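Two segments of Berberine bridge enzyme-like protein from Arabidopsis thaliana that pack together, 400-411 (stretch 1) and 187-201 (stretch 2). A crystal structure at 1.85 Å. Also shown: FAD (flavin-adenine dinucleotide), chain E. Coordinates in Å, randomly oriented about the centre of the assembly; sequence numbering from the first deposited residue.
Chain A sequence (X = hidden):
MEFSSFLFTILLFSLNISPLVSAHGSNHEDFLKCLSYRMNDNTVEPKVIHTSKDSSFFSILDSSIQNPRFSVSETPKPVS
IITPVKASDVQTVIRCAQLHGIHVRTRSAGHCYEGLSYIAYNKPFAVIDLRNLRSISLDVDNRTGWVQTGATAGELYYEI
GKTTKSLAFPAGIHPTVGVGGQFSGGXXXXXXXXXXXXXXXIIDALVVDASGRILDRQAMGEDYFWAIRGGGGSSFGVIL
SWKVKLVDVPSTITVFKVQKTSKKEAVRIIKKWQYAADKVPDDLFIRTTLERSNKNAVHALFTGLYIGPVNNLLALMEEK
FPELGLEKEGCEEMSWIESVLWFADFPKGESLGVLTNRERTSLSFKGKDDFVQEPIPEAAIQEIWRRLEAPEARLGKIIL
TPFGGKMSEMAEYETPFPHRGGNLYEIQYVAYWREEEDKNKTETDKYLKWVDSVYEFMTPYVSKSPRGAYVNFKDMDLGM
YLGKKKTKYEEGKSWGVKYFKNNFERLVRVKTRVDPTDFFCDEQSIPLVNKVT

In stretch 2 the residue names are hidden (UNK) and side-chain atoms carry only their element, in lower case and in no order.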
ATOM      1  N   LEU A 400     -14.341  -0.668  -4.288  1.00 14.99           N
ATOM      2  CA  LEU A 400     -14.239  -1.843  -5.141  1.00 16.58           C
ATOM      3  C   LEU A 400     -13.300  -1.555  -6.317  1.00 17.23           C
ATOM      4  O   LEU A 400     -13.588  -0.717  -7.172  1.00 14.43           O
ATOM      5  CB  LEU A 400     -15.630  -2.288  -5.639  1.00 14.61           C
ATOM      6  CG  LEU A 400     -16.584  -3.004  -4.670  1.00 11.75           C
ATOM      7  CD1 LEU A 400     -17.020  -2.107  -3.528  1.00 13.38           C
ATOM      8  CD2 LEU A 400     -17.796  -3.502  -5.410  1.00 14.18           C
ATOM      9  N   THR A 401     -12.179  -2.272  -6.337  1.00 15.68           N
ATOM     10  CA  THR A 401     -11.116  -2.077  -7.313  1.00 13.21           C
ATOM     11  C   THR A 401     -11.027  -3.258  -8.276  1.00 13.39           C
ATOM     12  O   THR A 401     -10.716  -4.369  -7.865  1.00 12.55           O
ATOM     13  CB  THR A 401      -9.774  -1.876  -6.600  1.00  9.95           C
ATOM     14  OG1 THR A 401      -9.858  -0.689  -5.813  1.00 14.14           O
ATOM     15  CG2 THR A 401      -8.640  -1.719  -7.585  1.00  9.40           C
ATOM     16  N   PRO A 402     -11.278  -3.013  -9.574  1.00 12.29           N
ATOM     17  CA  PRO A 402     -11.354  -4.120 -10.532  1.00 11.07           C
ATOM     18  C   PRO A 402      -9.990  -4.740 -10.850  1.00 10.63           C
ATOM     19  O   PRO A 402      -9.020  -4.028 -11.099  1.00 13.53           O
ATOM     20  CB  PRO A 402     -11.954  -3.454 -11.768  1.00 15.31           C
ATOM     21  CG  PRO A 402     -11.397  -2.049 -11.710  1.00 12.53           C
ATOM     22  CD  PRO A 402     -11.331  -1.700 -10.242  1.00 10.91           C
ATOM     23  N   PHE A 403      -9.916  -6.066 -10.822  1.00 13.83           N
ATOM     24  CA  PHE A 403      -8.732  -6.763 -11.313  1.00 13.79           C
ATOM     25  C   PHE A 403      -8.969  -7.192 -12.779  1.00 15.36           C
ATOM     26  O   PHE A 403      -9.532  -6.428 -13.564  1.00 14.31           O
ATOM     27  CB  PHE A 403      -8.383  -7.955 -10.414  1.00 13.44           C
ATOM     28  CG  PHE A 403      -7.696  -7.562  -9.131  1.00 13.76           C
ATOM     29  CD1 PHE A 403      -7.887  -6.296  -8.583  1.00 18.16           C
ATOM     30  CD2 PHE A 403      -6.839  -8.442  -8.487  1.00 14.91           C
ATOM     31  CE1 PHE A 403      -7.234  -5.905  -7.396  1.00 18.25           C
ATOM     32  CE2 PHE A 403      -6.186  -8.079  -7.300  1.00 16.95           C
ATOM     33  CZ  PHE A 403      -6.385  -6.802  -6.754  1.00 20.06           C
ATOM     34  N   GLY A 404      -8.558  -8.395 -13.160  1.00 13.01           N
ATOM     35  CA  GLY A 404      -8.645  -8.764 -14.560  1.00 13.39           C
ATOM     36  C   GLY A 404      -7.585  -8.006 -15.343  1.00 12.91           C
ATOM     37  O   GLY A 404      -6.725  -7.362 -14.759  1.00 14.73           O
ATOM     38  N   GLY A 405      -7.626  -8.079 -16.666  1.00 11.66           N
ATOM     39  CA  GLY A 405      -6.550  -7.500 -17.454  1.00 18.75           C
ATOM     40  C   GLY A 405      -5.201  -8.115 -17.110  1.00 19.33           C
ATOM     41  O   GLY A 405      -5.080  -9.332 -16.976  1.00 18.47           O
ATOM     42  N   LYS A 406      -4.183  -7.279 -16.934  1.00 18.07           N
ATOM     43  CA  LYS A 406      -2.843  -7.786 -16.659  1.00 16.57           C
ATOM     44  C   LYS A 406      -2.845  -8.598 -15.366  1.00 19.91           C
ATOM     45  O   LYS A 406      -2.037  -9.528 -15.191  1.00 17.02           O
ATOM     46  CB  LYS A 406      -1.828  -6.634 -16.580  1.00 16.67           C
ATOM     47  CG  LYS A 406      -0.365  -7.082 -16.551  1.00 21.19           C
ATOM     48  CD  LYS A 406       0.186  -7.354 -17.960  1.00 25.06           C
ATOM     49  CE  LYS A 406       1.559  -8.012 -17.894  1.00 25.10           C
ATOM     50  NZ  LYS A 406       2.334  -7.888 -19.158  1.00 28.41           N
ATOM     51  N   MET A 407      -3.786  -8.278 -14.478  1.00 19.34           N
ATOM     52  CA  MET A 407      -3.846  -8.926 -13.170  1.00 20.83           C
ATOM     53  C   MET A 407      -4.270 -10.389 -13.256  1.00 20.90           C
ATOM     54  O   MET A 407      -3.926 -11.164 -12.384  1.00 17.62           O
ATOM     55  CB  MET A 407      -4.779  -8.162 -12.226  1.00 18.78           C
ATOM     56  CG  MET A 407      -4.246  -6.774 -11.842  1.00 20.47           C
ATOM     57  SD  MET A 407      -2.645  -6.823 -10.986  1.00 16.56           S
ATOM     58  CE  MET A 407      -3.123  -7.479  -9.385  1.00  9.78           C
ATOM     59  N   SER A 408      -4.993 -10.777 -14.303  1.00 19.58           N
ATOM     60  CA  SER A 408      -5.353 -12.184 -14.451  1.00 20.97           C
ATOM     61  C   SER A 408      -4.451 -12.821 -15.507  1.00 18.79           C
ATOM     62  O   SER A 408      -4.335 -14.051 -15.612  1.00 17.06           O
ATOM     63  CB  SER A 408      -6.843 -12.335 -14.796  1.00 21.31           C
ATOM     64  OG  SER A 408      -7.172 -11.727 -16.028  1.00 25.59           O
ATOM     65  N   GLU A 409      -3.792 -11.962 -16.275  1.00 18.49           N
ATOM     66  CA  GLU A 409      -2.817 -12.407 -17.253  1.00 21.82           C
ATOM     67  C   GLU A 409      -1.621 -13.019 -16.539  1.00 22.71           C
ATOM     68  O   GLU A 409      -1.187 -14.127 -16.866  1.00 21.20           O
ATOM     69  CB  GLU A 409      -2.381 -11.247 -18.141  1.00 25.24           C
ATOM     70  CG  GLU A 409      -1.249 -11.591 -19.067  1.00 34.90           C
ATOM     71  CD  GLU A 409      -1.144 -10.625 -20.221  1.00 45.76           C
ATOM     72  OE1 GLU A 409      -0.067 -10.584 -20.857  1.00 49.29           O
ATOM     73  OE2 GLU A 409      -2.140  -9.913 -20.491  1.00 50.46           O
ATOM     74  N   MET A 410      -1.099 -12.288 -15.555  1.00 22.81           N
ATOM     75  CA  MET A 410       0.006 -12.766 -14.725  1.00 20.58           C
ATOM     76  C   MET A 410      -0.407 -13.950 -13.854  1.00 19.67           C
ATOM     77  O   MET A 410      -1.538 -13.982 -13.355  1.00 20.78           O
ATOM     78  CB  MET A 410       0.529 -11.642 -13.842  1.00 16.50           C
ATOM     79  CG  MET A 410       1.271 -10.566 -14.600  1.00 17.98           C
ATOM     80  SD  MET A 410       1.939  -9.368 -13.444  1.00 34.22           S
ATOM     81  CE  MET A 410       3.335 -10.265 -12.766  1.00 16.37           C
ATOM     82  N   ALA A 411       0.502 -14.914 -13.676  1.00 15.67           N
ATOM     83  CA  ALA A 411       0.212 -16.092 -12.864  1.00 15.61           C
ATOM     84  C   ALA A 411       0.593 -15.839 -11.414  1.00 18.44           C
ATOM     85  O   ALA A 411       1.424 -14.975 -11.127  1.00 16.35           O
ATOM     86  CB  ALA A 411       0.933 -17.310 -13.401  1.00 13.58           C
ATOM     87  N   UNK A 187       1.434  -3.063  -4.530  1.00 14.18           N
ATOM     88  CA  UNK A 187       1.149  -1.697  -4.954  1.00 13.14           C
ATOM     89  C   UNK A 187       0.258  -1.544  -6.171  1.00 15.54           C
ATOM     90  O   UNK A 187       0.739  -1.562  -7.292  1.00 16.74           O
ATOM     91  N   UNK A 188      -1.041  -1.370  -5.959  1.00 17.13           N
ATOM     92  CA  UNK A 188      -1.958  -1.170  -7.080  1.00 19.01           C
ATOM     93  C   UNK A 188      -2.480   0.271  -7.114  1.00 23.24           C
ATOM     94  O   UNK A 188      -2.482   0.982  -6.099  1.00 24.12           O
ATOM     95  c   UNK A 188      -3.131  -2.164  -7.026  1.00 17.05           C
ATOM     96  c   UNK A 188      -5.089  -0.948  -5.954  1.00 16.95           C
ATOM     97  c   UNK A 188      -6.000  -1.606  -3.842  1.00 20.88           C
ATOM     98  c   UNK A 188      -4.136  -1.961  -5.900  1.00 15.32           C
ATOM     99  c   UNK A 188      -5.071  -2.630  -3.770  1.00 21.15           C
ATOM    100  c   UNK A 188      -4.152  -2.806  -4.801  1.00 16.95           C
ATOM    101  o   UNK A 188      -6.920  -1.441  -2.823  1.00 18.34           O
ATOM    102  c   UNK A 188      -6.008  -0.762  -4.933  1.00 18.40           C
ATOM    103  N   UNK A 189      -2.922   0.684  -8.295  1.00 21.78           N
ATOM    104  CA  UNK A 189      -3.476   2.006  -8.534  1.00 17.93           C
ATOM    105  C   UNK A 189      -4.191   1.934  -9.872  1.00 15.70           C
ATOM    106  O   UNK A 189      -4.481   0.832 -10.359  1.00 14.52           O
ATOM    107  N   UNK A 190      -4.438   3.079 -10.497  1.00 12.21           N
ATOM    108  CA  UNK A 190      -5.298   3.121 -11.676  1.00 12.52           C
ATOM    109  C   UNK A 190      -4.751   2.490 -12.972  1.00 17.17           C
ATOM    110  O   UNK A 190      -5.439   2.507 -13.995  1.00 17.24           O
ATOM    111  o   UNK A 190      -4.495   5.309 -12.294  1.00 14.93           O
ATOM    112  c   UNK A 190      -5.679   4.567 -12.001  1.00 15.12           C
ATOM    113  c   UNK A 190      -6.369   5.199 -10.813  1.00 15.04           C
ATOM    114  N   UNK A 191      -3.541   1.934 -12.943  1.00 15.63           N
ATOM    115  CA  UNK A 191      -2.971   1.304 -14.134  1.00 12.55           C
ATOM    116  C   UNK A 191      -2.792  -0.202 -13.974  1.00 15.14           C
ATOM    117  O   UNK A 191      -2.145  -0.838 -14.796  1.00 16.11           O
ATOM    118  c   UNK A 191      -1.558   3.338 -15.092  1.00 15.81           C
ATOM    119  c   UNK A 191      -0.129   3.901 -15.045  1.00 13.11           C
ATOM    120  c   UNK A 191      -1.619   1.932 -14.481  1.00 10.64           C
ATOM    121  c   UNK A 191      -2.081   3.326 -16.518  1.00 17.11           C
ATOM    122  N   UNK A 192      -3.361  -0.777 -12.919  1.00 16.73           N
ATOM    123  CA  UNK A 192      -3.083  -2.173 -12.591  1.00 12.06           C
ATOM    124  C   UNK A 192      -3.605  -3.133 -13.644  1.00 12.93           C
ATOM    125  O   UNK A 192      -3.055  -4.212 -13.822  1.00 16.28           O
ATOM    126  c   UNK A 192      -6.124  -2.019 -11.321  1.00 11.52           C
ATOM    127  c   UNK A 192      -3.673  -2.549 -11.230  1.00 11.99           C
ATOM    128  c   UNK A 192      -5.098  -3.110 -11.116  1.00 13.15           C
ATOM    129  c   UNK A 192      -5.276  -3.751  -9.744  1.00 14.32           C
ATOM    130  N   UNK A 193      -4.662  -2.748 -14.347  1.00 14.22           N
ATOM    131  CA  UNK A 193      -5.251  -3.653 -15.326  1.00 16.21           C
ATOM    132  C   UNK A 193      -4.433  -3.644 -16.610  1.00 11.95           C
ATOM    133  O   UNK A 193      -4.504  -4.552 -17.417  1.00 13.76           O
ATOM    134  c   UNK A 193      -9.119  -3.389 -14.810  1.00 14.25           C
ATOM    135  c   UNK A 193      -9.667  -4.655 -16.874  1.00 12.70           C
ATOM    136  n   UNK A 193      -9.496  -4.596 -15.554  1.00 11.90           N
ATOM    137  n   UNK A 193      -9.497  -3.578 -17.628  1.00 11.75           N
ATOM    138  c   UNK A 193      -7.649  -3.390 -14.379  1.00 14.85           C
ATOM    139  n   UNK A 193     -10.014  -5.800 -17.448  1.00 14.56           N
ATOM    140  c   UNK A 193      -6.714  -3.279 -15.603  1.00 19.23           C
ATOM    141  N   UNK A 194      -3.619  -2.618 -16.765  1.00 12.23           N
ATOM    142  CA  UNK A 194      -2.856  -2.420 -17.981  1.00 11.69           C
ATOM    143  C   UNK A 194      -1.434  -2.908 -17.793  1.00 16.10           C
ATOM    144  O   UNK A 194      -0.883  -3.602 -18.652  1.00 15.34           O
ATOM    145  c   UNK A 194      -2.881  -0.932 -18.355  1.00 15.29           C
ATOM    146  n   UNK A 194      -2.643  -0.677 -23.201  1.00 26.51           N
ATOM    147  c   UNK A 194      -2.016  -0.160 -21.974  1.00 28.09           C
ATOM    148  c   UNK A 194      -2.024  -0.533 -19.529  1.00 19.98           C
ATOM    149  c   UNK A 194      -2.743  -0.784 -20.810  1.00 26.98           C
ATOM    150  N   UNK A 195      -0.857  -2.551 -16.645  1.00 22.04           N
ATOM    151  CA  UNK A 195       0.557  -2.763 -16.378  1.00 10.76           C
ATOM    152  C   UNK A 195       0.843  -3.552 -15.112  1.00 18.38           C
ATOM    153  O   UNK A 195       1.994  -3.860 -14.833  1.00 22.51           O
ATOM    154  c   UNK A 195       0.827   0.527 -17.861  1.00 11.46           C
ATOM    155  c   UNK A 195       1.374  -0.738 -17.650  1.00 12.63           C
ATOM    156  c   UNK A 195       1.558   0.497 -20.147  1.00 16.71           C
ATOM    157  c   UNK A 195       0.919   1.145 -19.103  1.00 16.09           C
ATOM    158  c   UNK A 195       2.105  -0.759 -19.962  1.00 18.48           C
ATOM    159  c   UNK A 195       1.275  -1.420 -16.307  1.00 10.93           C
ATOM    160  c   UNK A 195       2.006  -1.371 -18.716  1.00 16.94           C
ATOM    161  o   UNK A 195       1.668   1.091 -21.378  1.00 18.08           O
ATOM    162  N   UNK A 196      -0.193  -3.899 -14.354  1.00 16.72           N
ATOM    163  CA  UNK A 196      -0.011  -4.658 -13.125  1.00 12.59           C
ATOM    164  C   UNK A 196       0.388  -3.806 -11.934  1.00 14.22           C
ATOM    165  O   UNK A 196       0.090  -2.611 -11.882  1.00 16.92           O
ATOM    166  N   UNK A 197       1.068  -4.416 -10.972  1.00 13.25           N
ATOM    167  CA  UNK A 197       1.423  -3.719  -9.733  1.00 15.24           C
ATOM    168  C   UNK A 197       2.759  -3.013  -9.913  1.00 15.72           C
ATOM    169  O   UNK A 197       3.478  -3.268 -10.878  1.00 18.58           O
ATOM    170  c   UNK A 197      -0.956  -4.825  -7.969  1.00  9.69           C
ATOM    171  c   UNK A 197       1.490  -4.692  -8.541  1.00 13.48           C
ATOM    172  c   UNK A 197       0.610  -6.595  -7.151  1.00 13.30           C
ATOM    173  c   UNK A 197       0.296  -5.622  -8.282  1.00 11.99           C
ATOM    174  N   UNK A 198       3.091  -2.126  -8.988  1.00 17.74           N
ATOM    175  CA  UNK A 198       4.403  -1.484  -8.995  1.00 17.97           C
ATOM    176  C   UNK A 198       5.509  -2.538  -8.936  1.00 14.99           C
ATOM    177  O   UNK A 198       6.489  -2.460  -9.668  1.00 17.07           O
ATOM    178  c   UNK A 198       4.528  -0.497  -7.827  1.00 16.85           C
ATOM    179  N   UNK A 199       5.321  -3.533  -8.075  1.00 15.18           N
ATOM    180  CA  UNK A 199       6.282  -4.620  -7.905  1.00 17.05           C
ATOM    181  C   UNK A 199       6.466  -5.429  -9.184  1.00 14.61           C
ATOM    182  O   UNK A 199       7.517  -6.034  -9.406  1.00 17.02           O
ATOM    183  c   UNK A 199       5.845  -5.532  -6.766  1.00 15.66           C
ATOM    184  N   UNK A 200       5.440  -5.440 -10.022  1.00 16.12           N
ATOM    185  CA  UNK A 200       5.509  -6.127 -11.302  1.00 15.12           C
ATOM    186  C   UNK A 200       6.364  -5.372 -12.300  1.00 15.71           C
ATOM    187  O   UNK A 200       6.608  -5.869 -13.402  1.00 15.08           O
ATOM    188  c   UNK A 200       3.241  -7.217 -11.016  1.00 18.66           C
ATOM    189  o   UNK A 200       2.010  -7.136 -11.148  1.00 16.98           O
ATOM    190  o   UNK A 200       3.790  -7.999 -10.207  1.00 20.13           O
ATOM    191  c   UNK A 200       4.108  -6.327 -11.881  1.00 13.64           C
ATOM    192  N   UNK A 201       6.826  -4.181 -11.908  1.00 17.07           N
ATOM    193  CA  UNK A 201       7.525  -3.270 -12.813  1.00 16.73           C
ATOM    194  C   UNK A 201       8.856  -2.771 -12.262  1.00 17.85           C
ATOM    195  O   UNK A 201       9.271  -1.628 -12.487  1.00 22.44           O
ATOM    196  o   UNK A 201       5.489  -2.535 -15.203  1.00 17.51           O
ATOM    197  c   UNK A 201       6.615  -2.096 -13.149  1.00 16.46           C
ATOM    198  c   UNK A 201       5.421  -2.520 -13.980  1.00 15.79           C
ATOM    199  n   UNK A 201       4.329  -2.889 -13.318  1.00 15.22           N
TER
HETATM  200  PA  FAD E 603       5.813   2.460   5.992  1.00 19.33           P
HETATM  201  O1A FAD E 603       5.041   2.451   7.287  1.00 16.53           O
HETATM  202  O2A FAD E 603       7.008   3.384   6.026  1.00 22.48           O
HETATM  203  O5B FAD E 603       6.234   0.949   5.604  1.00 21.27           O
HETATM  204  C5B FAD E 603       5.299  -0.119   5.677  1.00 21.66           C
HETATM  205  C4B FAD E 603       5.975  -1.488   5.829  1.00 19.79           C
HETATM  206  O4B FAD E 603       7.020  -1.602   4.879  1.00 17.36           O
HETATM  207  C3B FAD E 603       6.592  -1.652   7.210  1.00 21.02           C
HETATM  208  O3B FAD E 603       6.481  -2.985   7.664  1.00 17.24           O
HETATM  209  C2B FAD E 603       8.043  -1.269   6.982  1.00 24.69           C
HETATM  210  O2B FAD E 603       8.922  -1.898   7.897  1.00 24.27           O
HETATM  211  C1B FAD E 603       8.278  -1.672   5.529  1.00 18.46           C
HETATM  212  N9A FAD E 603       9.277  -0.847   4.817  1.00 16.91           N
HETATM  213  C8A FAD E 603       9.212   0.484   4.469  1.00 16.45           C
HETATM  214  N7A FAD E 603      10.352   0.812   3.808  1.00 16.40           N
HETATM  215  C5A FAD E 603      11.142  -0.285   3.726  1.00 17.79           C
HETATM  216  C6A FAD E 603      12.399  -0.523   3.170  1.00 18.31           C
HETATM  217  N6A FAD E 603      12.964   0.363   2.358  1.00 17.68           N
HETATM  218  N1A FAD E 603      12.955  -1.785   3.250  1.00 19.49           N
HETATM  219  C2A FAD E 603      12.268  -2.806   3.869  1.00 15.59           C
HETATM  220  N3A FAD E 603      11.025  -2.562   4.421  1.00 17.51           N
HETATM  221  C4A FAD E 603      10.471  -1.330   4.352  1.00 18.39           C
HETATM  222  N1  FAD E 603      -1.800   0.717  -1.120  1.00 18.24           N
HETATM  223  C2  FAD E 603      -2.202   0.354  -2.395  1.00 23.95           C
HETATM  224  O2  FAD E 603      -1.541  -0.457  -3.053  1.00 15.93           O
HETATM  225  N3  FAD E 603      -3.346   0.928  -2.937  1.00 28.03           N
HETATM  226  C4  FAD E 603      -4.094   1.851  -2.225  1.00 25.29           C
HETATM  227  O4  FAD E 603      -5.034   2.422  -2.780  1.00 24.15           O
HETATM  228  C4X FAD E 603      -3.673   2.230  -0.950  1.00 22.61           C
HETATM  229  N5  FAD E 603      -4.314   3.247  -0.259  1.00 19.88           N
HETATM  230  C5X FAD E 603      -3.701   3.810   0.851  1.00 19.29           C
HETATM  231  C6  FAD E 603      -4.181   4.986   1.423  1.00 19.06           C
HETATM  232  C7  FAD E 603      -3.557   5.537   2.545  1.00 20.95           C
HETATM  233  C7M FAD E 603      -4.090   6.797   3.159  1.00 20.66           C
HETATM  234  C8  FAD E 603      -2.414   4.935   3.076  1.00 21.00           C
HETATM  235  C8M FAD E 603      -1.739   5.491   4.295  1.00 16.28           C
HETATM  236  C9  FAD E 603      -1.937   3.759   2.507  1.00 23.36           C
HETATM  237  C9A FAD E 603      -2.604   3.168   1.430  1.00 22.54           C
HETATM  238  N10 FAD E 603      -2.153   1.977   0.880  1.00 17.20           N
HETATM  239  C10 FAD E 603      -2.502   1.674  -0.421  1.00 16.46           C
HETATM  240  C1' FAD E 603      -1.241   1.079   1.657  1.00 11.40           C
HETATM  241  C2' FAD E 603       0.232   1.368   1.434  1.00 14.78           C
HETATM  242  O2' FAD E 603       0.568   1.049   0.101  1.00 20.14           O
HETATM  243  C3' FAD E 603       1.022   0.523   2.426  1.00 15.36           C
HETATM  244  O3' FAD E 603       0.729   0.979   3.729  1.00 19.46           O
HETATM  245  C4' FAD E 603       2.512   0.655   2.229  1.00 12.97           C
HETATM  246  O4' FAD E 603       3.161  -0.473   2.754  1.00 14.89           O
HETATM  247  C5' FAD E 603       3.017   1.847   3.010  1.00 13.28           C
HETATM  248  O5' FAD E 603       4.312   2.168   2.558  1.00 15.51           O
HETATM  249  P   FAD E 603       5.086   3.351   3.316  1.00 18.14           P
HETATM  250  O1P FAD E 603       6.534   3.359   2.906  1.00 15.08           O
HETATM  251  O2P FAD E 603       4.434   4.683   3.043  1.00 13.22           O
HETATM  252  O3P FAD E 603       4.783   2.920   4.841  1.00 22.20           O

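Position 187 carries no side-chain atoms, and a CB there would be jammed against the preceding carbonyl O: Gly187. Position 188 has one carbon leading to a six-carbon ring that bears an oxygen, so it is Tyr188. FAD N3 lies over one face of the ring; Tyr188 N donates to FAD O2 (3.1 Å), and Tyr188 CE1 sits 3.9 Å from Thr401 CG2. Position 189 is bare again, Gly189, and opens a type I turn. Position 190, one carbon carrying an oxygen and a carbon, is Thr190, whose CA-to-CB bond points away from stretch 1. Position 191 has four carbons forked at the second; out of reach of stretch 1, it is Leu191.

Position 192 shows the same four-carbon fork, but its end enters the contact, with one branch tip 3.7 Å from Phe403 CE1 and 3.8 Å from Met407 CG. This is Leu192, and that tip is CD1. Position 193 runs three carbons, a nitrogen, then a carbon with two more nitrogens: Arg193. Its NE donates to Phe403 O at 2.7 Å, and Gly405 CA lies over one face of the guanidinium. Position 194, four carbons in a row ending in nitrogen, is Lys194; its CA-to-CB bond points away. Position 195, a ring of six carbons bearing an oxygen on a one-carbon stem, is Tyr195, its CA-to-CB bond also pointing away.

Position 196 has no side chain and a positive phi. A CB would clash with a side-chain oxygen of position 200, 2.8 Å away, so the site reads as Gly196. Position 197, a four-carbon fork, brings one tip 3.7 Å from Met407 CE: Leu197. Positions 198 and 199 each have a single carbon, Ala198 and Ala199, neither reaching stretch 1. Position 200 has two carbons, the second carrying two oxygens, one of them 3.2 Å from Met410 SD. It is Asp200, whose OD2 accepts from Leu197 N (2.9 Å). Position 201 has two carbons, the second carrying one oxygen and one nitrogen; that nitrogen reaches Tyr195 O (2.9 Å) and Leu197 O (2.6 Å). A donor to two carbonyls fits Asn201.

The rule here is a two-bond clasp beside apolar packing. Arg193 is held at both ends: its side chain ties the Phe403 carbonyl, while its own O accepts from Lys406 N at 2.8 Å, at the start of the helix. Gly405 makes the close approach possible, since a CB there would fall 2.5 Å from Arg193 O. Beside this clasp, Leu192 CD1 packs against both Phe403 and Met407, and Leu197 meets Met407 further on.

Stretch 2 187-201: GYGTLLRKYGLAADN
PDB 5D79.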